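Local structure of phosphate-binding protein PstS 2 (Streptococcus pneumoniae, 4H1X) at residues I188-K201 with G208-L222. The protein probably serves as the solute-binding component of the PstSACB ABC transporter, capturing phosphate for import into the cell. Sequence-based numbering, arbitrary orientation.
Sequences ITSNGSSAGITAVK and GMVSRELTPEEGKSL
The guanidinium group of R212 meets helix 193-201 at its first turn: S194 OG lies at its edge, 3.3 Å from R212 NH2, while S193 CB approaches it obliquely. One face carries V210 CG1 from its own segment, offset toward the rim. E218 is gripped end-on by NH1 and NH2, OE1 in the guanidinium plane and OE2 tilted from it. R212 NH1 meets the syn lone pair of E218 OE1 at 2.7 Å, and because OE1 also accepts from T215 N, the carboxylate is held from two directions. A water donates to E218 OE2 and is also hydrogen-bonded to S194 OG, linking the ion pair to the helix. I197 CD1 in turn comes within 3.5 Å of E218 CD.

Beneath this polar lid the interface is apolar. The side chains of I197 and V210 cross at about a right angle; with CG1 held beside the backbone N (chi1 -68°), I197 CG1 lies 3.5 Å from V210 CG2. L222 sends CD1 to I197 CG2 and CD2 to V200 CG1. G196 and G208, CA atoms 4.6 Å apart, have no side chain to stand between the backbones, consistent with the 6.7 Å approach of the axes of segments 193-201 and 208-210.

S211 N donates to S193 OG (3.1 Å), S211 OG itself being hydrogen-bonded to S163 OG. The extended chain of K201 passes L222 and carries NZ to E218 O (3.0 Å), above that carbonyl plane, with weak bonds to E217 O and K220 O; the lysine thus gathers three carbonyls of the turn at 217-220, beside the T215-E218 capping box of weakly bonded helix 216-219. Strands 183-190 and 207-210 both flank strand 155-162, and the helix between them runs nearly antiparallel to 207-210: a right-handed beta-alpha-beta crossover, the building unit of the alpha/beta lobes of periplasmic binding proteins.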
loop_
_atom_site.group_PDB
_atom_site.type_symbol
_atom_site.label_atom_id
_atom_site.label_comp_id
_atom_site.label_asym_id
_atom_site.label_seq_id
_atom_site.Cartn_x
_atom_site.Cartn_y
_atom_site.Cartn_z
ATOM N N ILE A 188 -8.603 -15.666 -3.798
ATOM C CA ILE A 188 -7.563 -14.756 -3.360
ATOM C C ILE A 188 -7.248 -15.091 -1.913
ATOM O O ILE A 188 -8.128 -14.957 -1.056
ATOM C CB ILE A 188 -8.002 -13.284 -3.544
ATOM C CG1 ILE A 188 -8.294 -12.981 -5.041
ATOM C CG2 ILE A 188 -6.940 -12.346 -2.942
ATOM C CD1 ILE A 188 -9.124 -11.753 -5.334
ATOM N N THR A 189 -6.003 -15.482 -1.642
ATOM C CA THR A 189 -5.587 -15.834 -0.297
ATOM C C THR A 189 -4.707 -14.747 0.265
ATOM O O THR A 189 -3.661 -14.435 -0.322
ATOM C CB THR A 189 -4.873 -17.189 -0.298
ATOM O OG1 THR A 189 -5.768 -18.187 -0.780
ATOM C CG2 THR A 189 -4.357 -17.574 1.089
ATOM N N SER A 190 -5.128 -14.173 1.396
ATOM C CA SER A 190 -4.365 -13.154 2.098
ATOM C C SER A 190 -3.544 -13.813 3.192
ATOM O O SER A 190 -4.106 -14.494 4.051
ATOM C CB SER A 190 -5.299 -12.126 2.732
ATOM O OG SER A 190 -6.100 -11.493 1.756
ATOM N N ASN A 191 -2.230 -13.629 3.157
ATOM C CA ASN A 191 -1.364 -14.140 4.222
ATOM C C ASN A 191 -0.208 -13.140 4.428
ATOM O O ASN A 191 -0.179 -12.440 5.445
ATOM C CB ASN A 191 -0.919 -15.594 3.981
ATOM C CG ASN A 191 -0.564 -15.976 2.559
ATOM O OD1 ASN A 191 -0.136 -15.149 1.746
ATOM N ND2 ASN A 191 -0.698 -17.251 2.249
ATOM N N GLY A 192 0.651 -13.001 3.430
ATOM C CA GLY A 192 1.780 -12.073 3.480
ATOM C C GLY A 192 2.607 -12.182 2.232
ATOM O O GLY A 192 2.472 -13.163 1.493
ATOM N N SER A 193 3.441 -11.166 1.973
ATOM C CA SER A 193 4.259 -11.122 0.756
ATOM C C SER A 193 5.171 -12.369 0.632
ATOM O O SER A 193 5.207 -12.992 -0.442
ATOM C CB SER A 193 5.094 -9.838 0.720
ATOM O OG SER A 193 4.279 -8.673 0.630
ATOM N N SER A 194 5.874 -12.742 1.722
ATOM C CA SER A 194 6.783 -13.886 1.709
ATOM C C SER A 194 6.041 -15.166 1.349
ATOM O O SER A 194 6.528 -15.925 0.499
ATOM C CB SER A 194 7.494 -14.033 3.053
ATOM O OG SER A 194 8.398 -12.950 3.210
ATOM N N ALA A 195 4.826 -15.375 1.930
ATOM C CA ALA A 195 4.011 -16.569 1.648
ATOM C C ALA A 195 3.519 -16.600 0.186
ATOM O O ALA A 195 3.502 -17.666 -0.416
ATOM C CB ALA A 195 2.832 -16.663 2.608
ATOM N N GLY A 196 3.239 -15.433 -0.390
ATOM C CA GLY A 196 2.841 -15.314 -1.793
ATOM C C GLY A 196 3.976 -15.708 -2.737
ATOM O O GLY A 196 3.769 -16.453 -3.704
ATOM N N ILE A 197 5.193 -15.197 -2.470
ATOM C CA ILE A 197 6.375 -15.538 -3.290
ATOM C C ILE A 197 6.606 -17.062 -3.244
ATOM O O ILE A 197 6.781 -17.705 -4.288
ATOM C CB ILE A 197 7.624 -14.750 -2.780
ATOM C CG1 ILE A 197 7.452 -13.254 -3.069
ATOM C CG2 ILE A 197 8.926 -15.296 -3.409
ATOM C CD1 ILE A 197 8.341 -12.343 -2.246
ATOM N N THR A 198 6.607 -17.636 -2.025
ATOM C CA THR A 198 6.812 -19.076 -1.822
ATOM C C THR A 198 5.743 -19.891 -2.601
ATOM O O THR A 198 6.098 -20.852 -3.287
ATOM C CB THR A 198 6.817 -19.388 -0.338
ATOM O OG1 THR A 198 7.955 -18.744 0.251
ATOM C CG2 THR A 198 6.871 -20.890 -0.045
ATOM N N ALA A 199 4.463 -19.466 -2.533
ATOM C CA ALA A 199 3.346 -20.152 -3.191
ATOM C C ALA A 199 3.554 -20.176 -4.696
ATOM O O ALA A 199 3.338 -21.216 -5.316
ATOM C CB ALA A 199 2.028 -19.469 -2.842
ATOM N N VAL A 200 4.063 -19.072 -5.275
ATOM C CA VAL A 200 4.300 -19.025 -6.724
ATOM C C VAL A 200 5.435 -20.007 -7.083
ATOM O O VAL A 200 5.285 -20.800 -8.004
ATOM C CB VAL A 200 4.597 -17.587 -7.229
ATOM C CG1 VAL A 200 5.127 -17.596 -8.663
ATOM C CG2 VAL A 200 3.360 -16.703 -7.136
ATOM N N LYS A 201 6.531 -19.975 -6.338
ATOM C CA LYS A 201 7.676 -20.857 -6.607
ATOM C C LYS A 201 7.312 -22.339 -6.423
ATOM O O LYS A 201 7.711 -23.162 -7.245
ATOM C CB LYS A 201 8.868 -20.486 -5.721
ATOM C CG LYS A 201 9.376 -19.077 -5.993
ATOM C CD LYS A 201 10.692 -18.821 -5.283
ATOM C CE LYS A 201 11.221 -17.472 -5.703
ATOM N NZ LYS A 201 12.612 -17.267 -5.233
ATOM N N GLY A 208 1.350 -14.221 -7.309
ATOM C CA GLY A 208 1.647 -13.760 -5.955
ATOM C C GLY A 208 1.464 -12.264 -5.846
ATOM O O GLY A 208 1.626 -11.544 -6.840
HETATM N N MSE A 209 1.136 -11.792 -4.636
HETATM C CA MSE A 209 0.940 -10.377 -4.316
HETATM C C MSE A 209 1.970 -9.983 -3.277
HETATM O O MSE A 209 2.045 -10.607 -2.218
HETATM C CB MSE A 209 -0.469 -10.074 -3.779
HETATM C CG MSE A 209 -1.602 -10.609 -4.628
HETATM SE SE MSE A 209 -3.326 -10.196 -3.759
HETATM C CE MSE A 209 -3.282 -11.395 -2.225
ATOM N N VAL A 210 2.763 -8.965 -3.588
ATOM C CA VAL A 210 3.899 -8.504 -2.771
ATOM C C VAL A 210 3.795 -6.986 -2.661
ATOM O O VAL A 210 3.856 -6.309 -3.679
ATOM C CB VAL A 210 5.235 -8.983 -3.425
ATOM C CG1 VAL A 210 6.450 -8.462 -2.643
ATOM C CG2 VAL A 210 5.284 -10.518 -3.539
ATOM N N SER A 211 3.634 -6.441 -1.440
ATOM C CA SER A 211 3.447 -4.982 -1.280
ATOM C C SER A 211 4.768 -4.262 -0.928
ATOM O O SER A 211 4.781 -3.321 -0.130
ATOM C CB SER A 211 2.390 -4.714 -0.207
ATOM O OG SER A 211 2.685 -5.519 0.925
ATOM N N ARG A 212 5.868 -4.689 -1.553
ATOM C CA ARG A 212 7.204 -4.124 -1.330
ATOM C C ARG A 212 8.116 -4.588 -2.439
ATOM O O ARG A 212 7.706 -5.423 -3.250
ATOM C CB ARG A 212 7.761 -4.612 0.033
ATOM C CG ARG A 212 7.787 -6.137 0.184
ATOM C CD ARG A 212 8.578 -6.639 1.391
ATOM N NE ARG A 212 8.387 -8.078 1.643
ATOM C CZ ARG A 212 8.992 -9.052 0.957
ATOM N NH1 ARG A 212 9.817 -8.759 -0.038
ATOM N NH2 ARG A 212 8.768 -10.331 1.263
ATOM N N GLU A 213 9.346 -4.082 -2.466
ATOM C CA GLU A 213 10.322 -4.546 -3.444
ATOM C C GLU A 213 10.692 -5.984 -3.078
ATOM O O GLU A 213 10.645 -6.344 -1.894
ATOM C CB GLU A 213 11.555 -3.616 -3.442
ATOM C CG GLU A 213 12.490 -3.785 -4.632
ATOM C CD GLU A 213 13.757 -2.945 -4.613
ATOM O OE1 GLU A 213 13.874 -2.051 -3.745
ATOM O OE2 GLU A 213 14.657 -3.217 -5.442
ATOM N N LEU A 214 11.026 -6.807 -4.067
ATOM C CA LEU A 214 11.456 -8.188 -3.791
ATOM C C LEU A 214 12.954 -8.156 -3.537
ATOM O O LEU A 214 13.648 -7.346 -4.137
ATOM C CB LEU A 214 11.161 -9.087 -5.001
ATOM C CG LEU A 214 9.751 -9.690 -5.117
ATOM C CD1 LEU A 214 8.750 -8.645 -5.534
ATOM C CD2 LEU A 214 9.753 -10.793 -6.150
ATOM N N THR A 215 13.459 -9.034 -2.692
ATOM C CA THR A 215 14.904 -9.145 -2.460
ATOM C C THR A 215 15.525 -9.855 -3.655
ATOM O O THR A 215 14.808 -10.598 -4.342
ATOM C CB THR A 215 15.174 -9.940 -1.168
ATOM O OG1 THR A 215 14.792 -11.306 -1.365
ATOM C CG2 THR A 215 14.499 -9.333 0.056
ATOM N N PRO A 216 16.851 -9.754 -3.877
ATOM C CA PRO A 216 17.469 -10.509 -4.985
ATOM C C PRO A 216 17.145 -12.014 -4.902
ATOM O O PRO A 216 16.843 -12.620 -5.928
ATOM C CB PRO A 216 18.957 -10.236 -4.801
ATOM C CG PRO A 216 18.998 -8.876 -4.146
ATOM C CD PRO A 216 17.845 -8.894 -3.189
ATOM N N GLU A 217 17.135 -12.607 -3.680
ATOM C CA GLU A 217 16.826 -14.043 -3.520
ATOM C C GLU A 217 15.358 -14.339 -3.909
ATOM O O GLU A 217 15.088 -15.327 -4.606
ATOM C CB GLU A 217 17.110 -14.509 -2.078
ATOM C CG GLU A 217 17.123 -16.025 -1.927
ATOM C CD GLU A 217 17.414 -16.623 -0.557
ATOM O OE1 GLU A 217 18.022 -15.936 0.298
ATOM O OE2 GLU A 217 17.073 -17.812 -0.359
ATOM N N GLU A 218 14.418 -13.499 -3.447
ATOM C CA GLU A 218 12.991 -13.693 -3.764
ATOM C C GLU A 218 12.744 -13.591 -5.267
ATOM O O GLU A 218 11.996 -14.396 -5.807
ATOM C CB GLU A 218 12.115 -12.658 -3.037
ATOM C CG GLU A 218 12.005 -12.880 -1.539
ATOM C CD GLU A 218 11.431 -11.705 -0.770
ATOM O OE1 GLU A 218 11.410 -10.570 -1.304
ATOM O OE2 GLU A 218 10.954 -11.937 0.364
ATOM N N GLY A 219 13.391 -12.622 -5.919
ATOM C CA GLY A 219 13.221 -12.368 -7.349
ATOM C C GLY A 219 13.719 -13.459 -8.285
ATOM O O GLY A 219 13.301 -13.498 -9.445
ATOM N N LYS A 220 14.610 -14.359 -7.804
ATOM C CA LYS A 220 15.173 -15.438 -8.623
ATOM C C LYS A 220 14.065 -16.328 -9.191
ATOM O O LYS A 220 13.227 -16.813 -8.436
ATOM C CB LYS A 220 16.185 -16.276 -7.817
ATOM C CG LYS A 220 17.248 -16.934 -8.689
ATOM C CD LYS A 220 18.256 -17.718 -7.853
ATOM C CE LYS A 220 19.201 -18.527 -8.712
ATOM N NZ LYS A 220 20.329 -19.091 -7.924
ATOM N N SER A 221 14.039 -16.482 -10.529
ATOM C CA SER A 221 13.078 -17.289 -11.310
ATOM C C SER A 221 11.719 -16.590 -11.471
ATOM O O SER A 221 10.836 -17.164 -12.094
ATOM C CB SER A 221 12.860 -18.675 -10.688
ATOM O OG SER A 221 11.993 -18.634 -9.560
ATOM N N LEU A 222 11.539 -15.378 -10.911
ATOM C CA LEU A 222 10.256 -14.691 -11.012
ATOM C C LEU A 222 10.310 -13.413 -11.809
ATOM O O LEU A 222 11.363 -12.765 -11.905
ATOM C CB LEU A 222 9.684 -14.321 -9.614
ATOM C CG LEU A 222 9.489 -15.452 -8.612
ATOM C CD1 LEU A 222 8.788 -14.937 -7.358
ATOM C CD2 LEU A 222 8.737 -16.611 -9.223
HETATM O O HOH W 1 10.753 -14.337 1.509
#